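Local coordinates for protein glutathione transferase o1 (Bombyx mori, PDB 3RBT) that probably catalyses glutathione transfer or glutathione-dependent reduction of dehydroascorbate, as members of the omega class of glutathione transferases do, at residues V183-L188 with Q228-Y233; Y30-N35 with A239-Y244. All coordinates share one frame; numbering follows the deposited sequence.

Contact 1. Residues V183-L188 with Q228-Y233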
loop_
_atom_site.group_PDB
_atom_site.type_symbol
_atom_site.label_atom_id
_atom_site.label_comp_id
_atom_site.label_asym_id
_atom_site.label_seq_id
_atom_site.Cartn_x
_atom_site.Cartn_y
_atom_site.Cartn_z
ATOM N N VAL A 183 17.512 3.235 6.963
ATOM C CA VAL A 183 18.699 2.548 7.470
ATOM C C VAL A 183 19.934 3.474 7.487
ATOM O O VAL A 183 20.673 3.516 8.469
ATOM C CB VAL A 183 18.962 1.221 6.712
ATOM C CG1 VAL A 183 20.263 0.574 7.174
ATOM C CG2 VAL A 183 17.804 0.259 6.935
ATOM N N GLU A 184 20.140 4.226 6.409
ATOM C CA GLU A 184 21.268 5.157 6.330
ATOM C C GLU A 184 21.199 6.224 7.432
ATOM O O GLU A 184 22.226 6.613 7.996
ATOM C CB GLU A 184 21.293 5.830 4.967
ATOM C CG GLU A 184 22.609 6.475 4.618
ATOM C CD GLU A 184 22.543 7.135 3.266
ATOM O OE1 GLU A 184 22.126 8.315 3.202
ATOM O OE2 GLU A 184 22.893 6.466 2.266
ATOM N N ARG A 185 19.978 6.690 7.712
ATOM C CA ARG A 185 19.726 7.667 8.770
ATOM C C ARG A 185 20.023 7.124 10.165
ATOM O O ARG A 185 20.493 7.866 11.020
ATOM C CB ARG A 185 18.295 8.202 8.694
ATOM C CG ARG A 185 18.125 9.235 7.595
ATOM C CD ARG A 185 16.672 9.443 7.183
ATOM N NE ARG A 185 16.592 10.518 6.193
ATOM C CZ ARG A 185 16.922 10.386 4.908
ATOM N NH1 ARG A 185 17.354 9.221 4.439
ATOM N NH2 ARG A 185 16.830 11.426 4.085
ATOM N N LEU A 186 19.782 5.831 10.379
ATOM C CA LEU A 186 20.018 5.208 11.689
ATOM C C LEU A 186 21.450 5.348 12.188
ATOM O O LEU A 186 21.672 5.472 13.392
ATOM C CB LEU A 186 19.604 3.736 11.697
ATOM C CG LEU A 186 18.110 3.464 11.506
ATOM C CD1 LEU A 186 17.825 1.965 11.521
ATOM C CD2 LEU A 186 17.266 4.195 12.553
ATOM N N TYR A 187 22.414 5.333 11.263
ATOM C CA TYR A 187 23.830 5.498 11.612
ATOM C C TYR A 187 24.112 6.787 12.408
ATOM O O TYR A 187 25.106 6.861 13.122
ATOM C CB TYR A 187 24.727 5.437 10.362
ATOM C CG TYR A 187 24.763 4.089 9.650
ATOM C CD1 TYR A 187 25.501 3.017 10.160
ATOM C CD2 TYR A 187 24.084 3.899 8.453
ATOM C CE1 TYR A 187 25.541 1.784 9.496
ATOM C CE2 TYR A 187 24.118 2.681 7.782
ATOM C CZ TYR A 187 24.840 1.630 8.309
ATOM O OH TYR A 187 24.864 0.433 7.635
ATOM N N LEU A 188 23.239 7.793 12.291
ATOM C CA LEU A 188 23.394 9.027 13.070
ATOM C C LEU A 188 23.411 8.727 14.577
ATOM O O LEU A 188 24.012 9.466 15.352
ATOM C CB LEU A 188 22.309 10.063 12.727
ATOM C CG LEU A 188 20.849 9.887 13.185
ATOM C CD1 LEU A 188 20.637 10.311 14.628
ATOM C CD2 LEU A 188 19.892 10.660 12.290
ATOM N N GLN A 228 27.176 12.119 10.823
ATOM C CA GLN A 228 27.284 13.465 11.401
ATOM C C GLN A 228 26.342 14.455 10.709
ATOM O O GLN A 228 25.670 15.250 11.375
ATOM C CB GLN A 228 28.734 13.975 11.354
ATOM C CG GLN A 228 28.980 15.263 12.153
ATOM C CD GLN A 228 28.673 15.109 13.643
ATOM O OE1 GLN A 228 27.799 15.791 14.179
ATOM N NE2 GLN A 228 29.382 14.202 14.309
ATOM N N GLU A 229 26.296 14.386 9.379
ATOM C CA GLU A 229 25.444 15.270 8.588
ATOM C C GLU A 229 23.968 15.059 8.927
ATOM O O GLU A 229 23.237 16.025 9.129
ATOM C CB GLU A 229 25.706 15.099 7.080
ATOM C CG GLU A 229 27.045 15.705 6.611
ATOM C CD GLU A 229 27.553 15.101 5.304
ATOM O OE1 GLU A 229 26.787 14.373 4.639
ATOM O OE2 GLU A 229 28.721 15.348 4.938
ATOM N N TYR A 230 23.538 13.803 9.012
ATOM C CA TYR A 230 22.169 13.505 9.445
ATOM C C TYR A 230 21.908 14.019 10.857
ATOM O O TYR A 230 20.833 14.575 11.124
ATOM C CB TYR A 230 21.875 12.010 9.373
ATOM C CG TYR A 230 21.536 11.504 7.984
ATOM C CD1 TYR A 230 20.664 12.209 7.149
ATOM C CD2 TYR A 230 22.067 10.304 7.517
ATOM C CE1 TYR A 230 20.351 11.732 5.873
ATOM C CE2 TYR A 230 21.756 9.818 6.251
ATOM C CZ TYR A 230 20.902 10.534 5.438
ATOM O OH TYR A 230 20.599 10.050 4.186
ATOM N N PHE A 231 22.900 13.845 11.736
ATOM C CA PHE A 231 22.793 14.220 13.151
ATOM C C PHE A 231 22.623 15.728 13.324
ATOM O O PHE A 231 21.728 16.176 14.037
ATOM C CB PHE A 231 24.003 13.701 13.938
ATOM C CG PHE A 231 24.034 14.125 15.390
ATOM C CD1 PHE A 231 23.114 13.617 16.309
ATOM C CD2 PHE A 231 25.014 15.010 15.848
ATOM C CE1 PHE A 231 23.158 14.000 17.661
ATOM C CE2 PHE A 231 25.063 15.393 17.197
ATOM C CZ PHE A 231 24.133 14.884 18.102
ATOM N N ASP A 232 23.476 16.500 12.656
ATOM C CA ASP A 232 23.360 17.950 12.672
ATOM C C ASP A 232 22.051 18.433 12.041
ATOM O O ASP A 232 21.447 19.389 12.529
ATOM C CB ASP A 232 24.588 18.595 12.021
ATOM C CG ASP A 232 25.808 18.534 12.922
ATOM O OD1 ASP A 232 25.620 18.595 14.153
ATOM O OD2 ASP A 232 26.943 18.422 12.413
ATOM N N TYR A 233 21.607 17.758 10.977
ATOM C CA TYR A 233 20.314 18.076 10.372
ATOM C C TYR A 233 19.127 17.795 11.294
ATOM O O TYR A 233 18.283 18.668 11.506
ATOM C CB TYR A 233 20.077 17.341 9.045
ATOM C CG TYR A 233 18.658 17.586 8.562
ATOM C CD1 TYR A 233 17.642 16.654 8.799
ATOM C CD2 TYR A 233 18.320 18.781 7.929
ATOM C CE1 TYR A 233 16.326 16.897 8.390
ATOM C CE2 TYR A 233 17.012 19.032 7.510
ATOM C CZ TYR A 233 16.025 18.088 7.748
ATOM O OH TYR A 233 14.744 18.343 7.340
#
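Y230 reaches from helix 227-237 to the end of helix 174-186, and it gives the largest single share, 134 Å² of the 327 Å² buried between V183-L188 and Q228-Y233. The CH-pi geometry is clear: R185 CG stands 3.7 Å from the centroid of the Y230 ring and 9° off its normal, squarely over one face. At the ring edge, in its plane, runs the extended side chain of E184, with CG 3.8 Å from Y230 CE2. The two side chains cross at about a right angle, and at the tip the hydroxyl is the donor, Y230 OH lying 2.5 Å from E184 OE1, a short hydrogen bond to the anti lone pair. The guanidinium of R185 turns one face to the ring, its plane inclined 39° to it, and R185 NH1 misses a hydrogen bond to the hydroxyl because the angle is poor. The N-H groups of R185 go to M34 O, P181 O, H39 ND1 and Y234 OH instead.

Beside this, L188 adds an apolar patch, its CD2 resting 3.8 Å from Y230 CB. The packing thins at F231, where L188 CB lies 4.2 Å from F231 CB. F231 is partly exposed, Q228 and E229 are exposed and point away, and D232 is exposed, so the outer side of this helix carries little of the contact. An alanine at Y230 would remove the ring and hydroxyl, and would probably cost E184 OE1 its short bond, leaving the weak one from H225 N, and R185 CG its aromatic cover.

The pair belongs to the all-helical domain of the glutathione transferase fold: R185 and L188 also touch F137 of helix 113-138, and Y230 and E184 meet H39 on helix 36-47, at the border with the thioredoxin-like domain.

Contact 2. Residues Y30-N35 with A239-Y244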
loop_
_atom_site.group_PDB
_atom_site.type_symbol
_atom_site.label_atom_id
_atom_site.label_comp_id
_atom_site.label_asym_id
_atom_site.label_seq_id
_atom_site.Cartn_x
_atom_site.Cartn_y
_atom_site.Cartn_z
ATOM N N TYR A 30 9.746 16.679 -7.282
ATOM C CA TYR A 30 9.564 17.680 -6.236
ATOM C C TYR A 30 9.855 17.016 -4.891
ATOM O O TYR A 30 9.177 16.068 -4.488
ATOM C CB TYR A 30 8.142 18.247 -6.254
ATOM C CG TYR A 30 7.778 19.019 -7.506
ATOM C CD1 TYR A 30 7.245 18.365 -8.612
ATOM C CD2 TYR A 30 7.937 20.404 -7.574
ATOM C CE1 TYR A 30 6.900 19.062 -9.769
ATOM C CE2 TYR A 30 7.600 21.114 -8.732
ATOM C CZ TYR A 30 7.069 20.426 -9.821
ATOM O OH TYR A 30 6.715 21.084 -10.978
ATOM N N HIS A 31 10.866 17.535 -4.204
ATOM C CA HIS A 31 11.494 16.842 -3.087
ATOM C C HIS A 31 11.913 17.844 -2.027
ATOM O O HIS A 31 12.461 18.901 -2.351
ATOM C CB HIS A 31 12.712 16.070 -3.621
ATOM C CG HIS A 31 13.649 15.563 -2.568
ATOM N ND1 HIS A 31 13.295 14.592 -1.653
ATOM C CD2 HIS A 31 14.949 15.856 -2.321
ATOM C CE1 HIS A 31 14.329 14.328 -0.873
ATOM N NE2 HIS A 31 15.345 15.083 -1.257
ATOM N N VAL A 32 11.619 17.541 -0.766
ATOM C CA VAL A 32 12.161 18.338 0.334
ATOM C C VAL A 32 13.505 17.743 0.758
ATOM O O VAL A 32 13.591 16.561 1.085
ATOM C CB VAL A 32 11.223 18.379 1.553
ATOM C CG1 VAL A 32 11.895 19.123 2.706
ATOM C CG2 VAL A 32 9.907 19.037 1.195
ATOM N N ASP A 33 14.543 18.571 0.769
ATOM C CA ASP A 33 15.887 18.140 1.133
ATOM C C ASP A 33 15.866 17.309 2.417
ATOM O O ASP A 33 15.217 17.684 3.379
ATOM C CB ASP A 33 16.800 19.364 1.299
ATOM C CG ASP A 33 18.049 19.278 0.443
ATOM O OD1 ASP A 33 18.301 18.209 -0.159
ATOM O OD2 ASP A 33 18.785 20.281 0.360
ATOM N N MET A 34 16.559 16.168 2.409
ATOM C CA MET A 34 16.630 15.262 3.570
ATOM C C MET A 34 15.366 14.421 3.824
ATOM O O MET A 34 15.316 13.669 4.800
ATOM C CB MET A 34 17.025 16.013 4.852
ATOM C CG MET A 34 18.384 16.699 4.813
ATOM S SD MET A 34 19.741 15.572 4.408
ATOM C CE MET A 34 21.078 16.380 5.277
ATOM N N ASN A 35 14.344 14.554 2.981
ATOM C CA ASN A 35 13.139 13.716 3.133
ATOM C C ASN A 35 13.418 12.306 2.616
ATOM O O ASN A 35 13.779 12.138 1.451
ATOM C CB ASN A 35 11.922 14.315 2.420
ATOM C CG ASN A 35 10.680 13.437 2.541
ATOM O OD1 ASN A 35 10.362 12.664 1.629
ATOM N ND2 ASN A 35 9.977 13.548 3.668
ATOM N N ALA A 239 11.751 16.218 13.000
ATOM C CA ALA A 239 11.056 15.428 11.970
ATOM C C ALA A 239 10.012 16.218 11.164
ATOM O O ALA A 239 9.175 15.631 10.471
ATOM C CB ALA A 239 10.422 14.190 12.593
ATOM N N HIS A 240 10.076 17.547 11.241
ATOM C CA HIS A 240 9.041 18.413 10.655
ATOM C C HIS A 240 8.805 18.184 9.163
ATOM O O HIS A 240 7.677 18.314 8.663
ATOM C CB HIS A 240 9.349 19.883 10.949
ATOM C CG HIS A 240 9.135 20.258 12.386
ATOM N ND1 HIS A 240 10.114 20.847 13.159
ATOM C CD2 HIS A 240 8.058 20.108 13.195
ATOM C CE1 HIS A 240 9.647 21.056 14.375
ATOM N NE2 HIS A 240 8.401 20.614 14.425
ATOM N N SER A 241 9.873 17.805 8.474
ATOM C CA SER A 241 9.847 17.611 7.037
ATOM C C SER A 241 10.237 16.170 6.622
ATOM O O SER A 241 10.597 15.913 5.474
ATOM C CB SER A 241 10.720 18.700 6.397
ATOM O OG SER A 241 11.739 18.165 5.582
ATOM N N MET A 242 10.103 15.237 7.566
ATOM C CA MET A 242 10.496 13.831 7.403
ATOM C C MET A 242 9.361 12.884 6.929
ATOM O O MET A 242 9.634 11.792 6.428
ATOM C CB MET A 242 11.074 13.332 8.740
ATOM C CG MET A 242 11.796 11.986 8.710
ATOM S SD MET A 242 12.453 11.538 10.339
ATOM C CE MET A 242 12.775 9.794 10.070
ATOM N N GLY A 243 8.104 13.295 7.098
ATOM C CA GLY A 243 6.948 12.448 6.754
ATOM C C GLY A 243 6.628 12.331 5.269
ATOM O O GLY A 243 7.369 12.829 4.418
ATOM N N TYR A 244 5.521 11.661 4.956
ATOM C CA TYR A 244 5.062 11.541 3.566
ATOM C C TYR A 244 4.123 12.700 3.170
ATOM O O TYR A 244 3.588 12.743 2.065
ATOM C CB TYR A 244 4.436 10.163 3.300
ATOM C CG TYR A 244 3.291 9.792 4.226
ATOM C CD1 TYR A 244 1.982 10.182 3.938
ATOM C CD2 TYR A 244 3.517 9.043 5.381
ATOM C CE1 TYR A 244 0.925 9.842 4.780
ATOM C CE2 TYR A 244 2.466 8.701 6.240
ATOM C CZ TYR A 244 1.175 9.104 5.932
ATOM O OH TYR A 244 0.132 8.768 6.765
#
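The side-chain amide of N35 grips the C-terminal segment with both N-H groups of ND2. The one on the CB side goes to S241 O at 3.0 Å from N35 ND2, nearly straight at 163°. The other, on the OD1 side, goes to G243 O, 2.8 Å from N35 ND2 and bent to 150°. Both acceptors lie close to the amide plane, but they are met differently: ND2 sits in the carbonyl plane of G243, yet above that of S241. M242 O, between them in sequence, is near but badly angled. Next to this fork, V32 CG1 presses on S241 OG at 3.0 Å, a tight apolar-to-hydroxyl contact, and that hydroxyl has a weak hydrogen bond with Y233 OH.

What aims the amide is the backbone. A type II turn from V32 to N35, closed by N35 N to V32 O at 2.9 Å and with M34 at a positive phi of 75°, carries the chain off strand 27-31 to the start of helix 36-47. There N35 is the N-cap: with CG anti to the backbone N, its OD1 accepts a bond from G38 N, which fixes the amide's rotation and leaves ND2 facing the tail. Farther out, D33 forms a salt bridge with R56.

In omega-class enzymes the catalytic cysteine stands at the start of this first helix. Here the corresponding position appears to be N35, with no thiol to polarise, and its amide is spent at both ends on backbone partners, chemistry consistent with a structural role, joining the start of helix 36-47 to the C-terminal tail.

In the fold
Both contacts are largely buried, but contact 1 joins two helices within the helical domain, whereas contact 2 ties the turn and N-cap ahead of helix 36-47 to the C-terminal tail across the domain boundary. Their chemistry differs accordingly: a tyrosine with arginine over its face and glutamate at its edge in the one, an amide feeding backbone carbonyls in the other. Helix 227-237 leads directly into residues 239-244, and contact 1 is nested within the loop that contact 2 closes. The two also touch: R185 NH2 is 2.8 Å from M34 O, a probable hydrogen bond, and the Y233 ring packs on M34, so the turn before the helix is held from both.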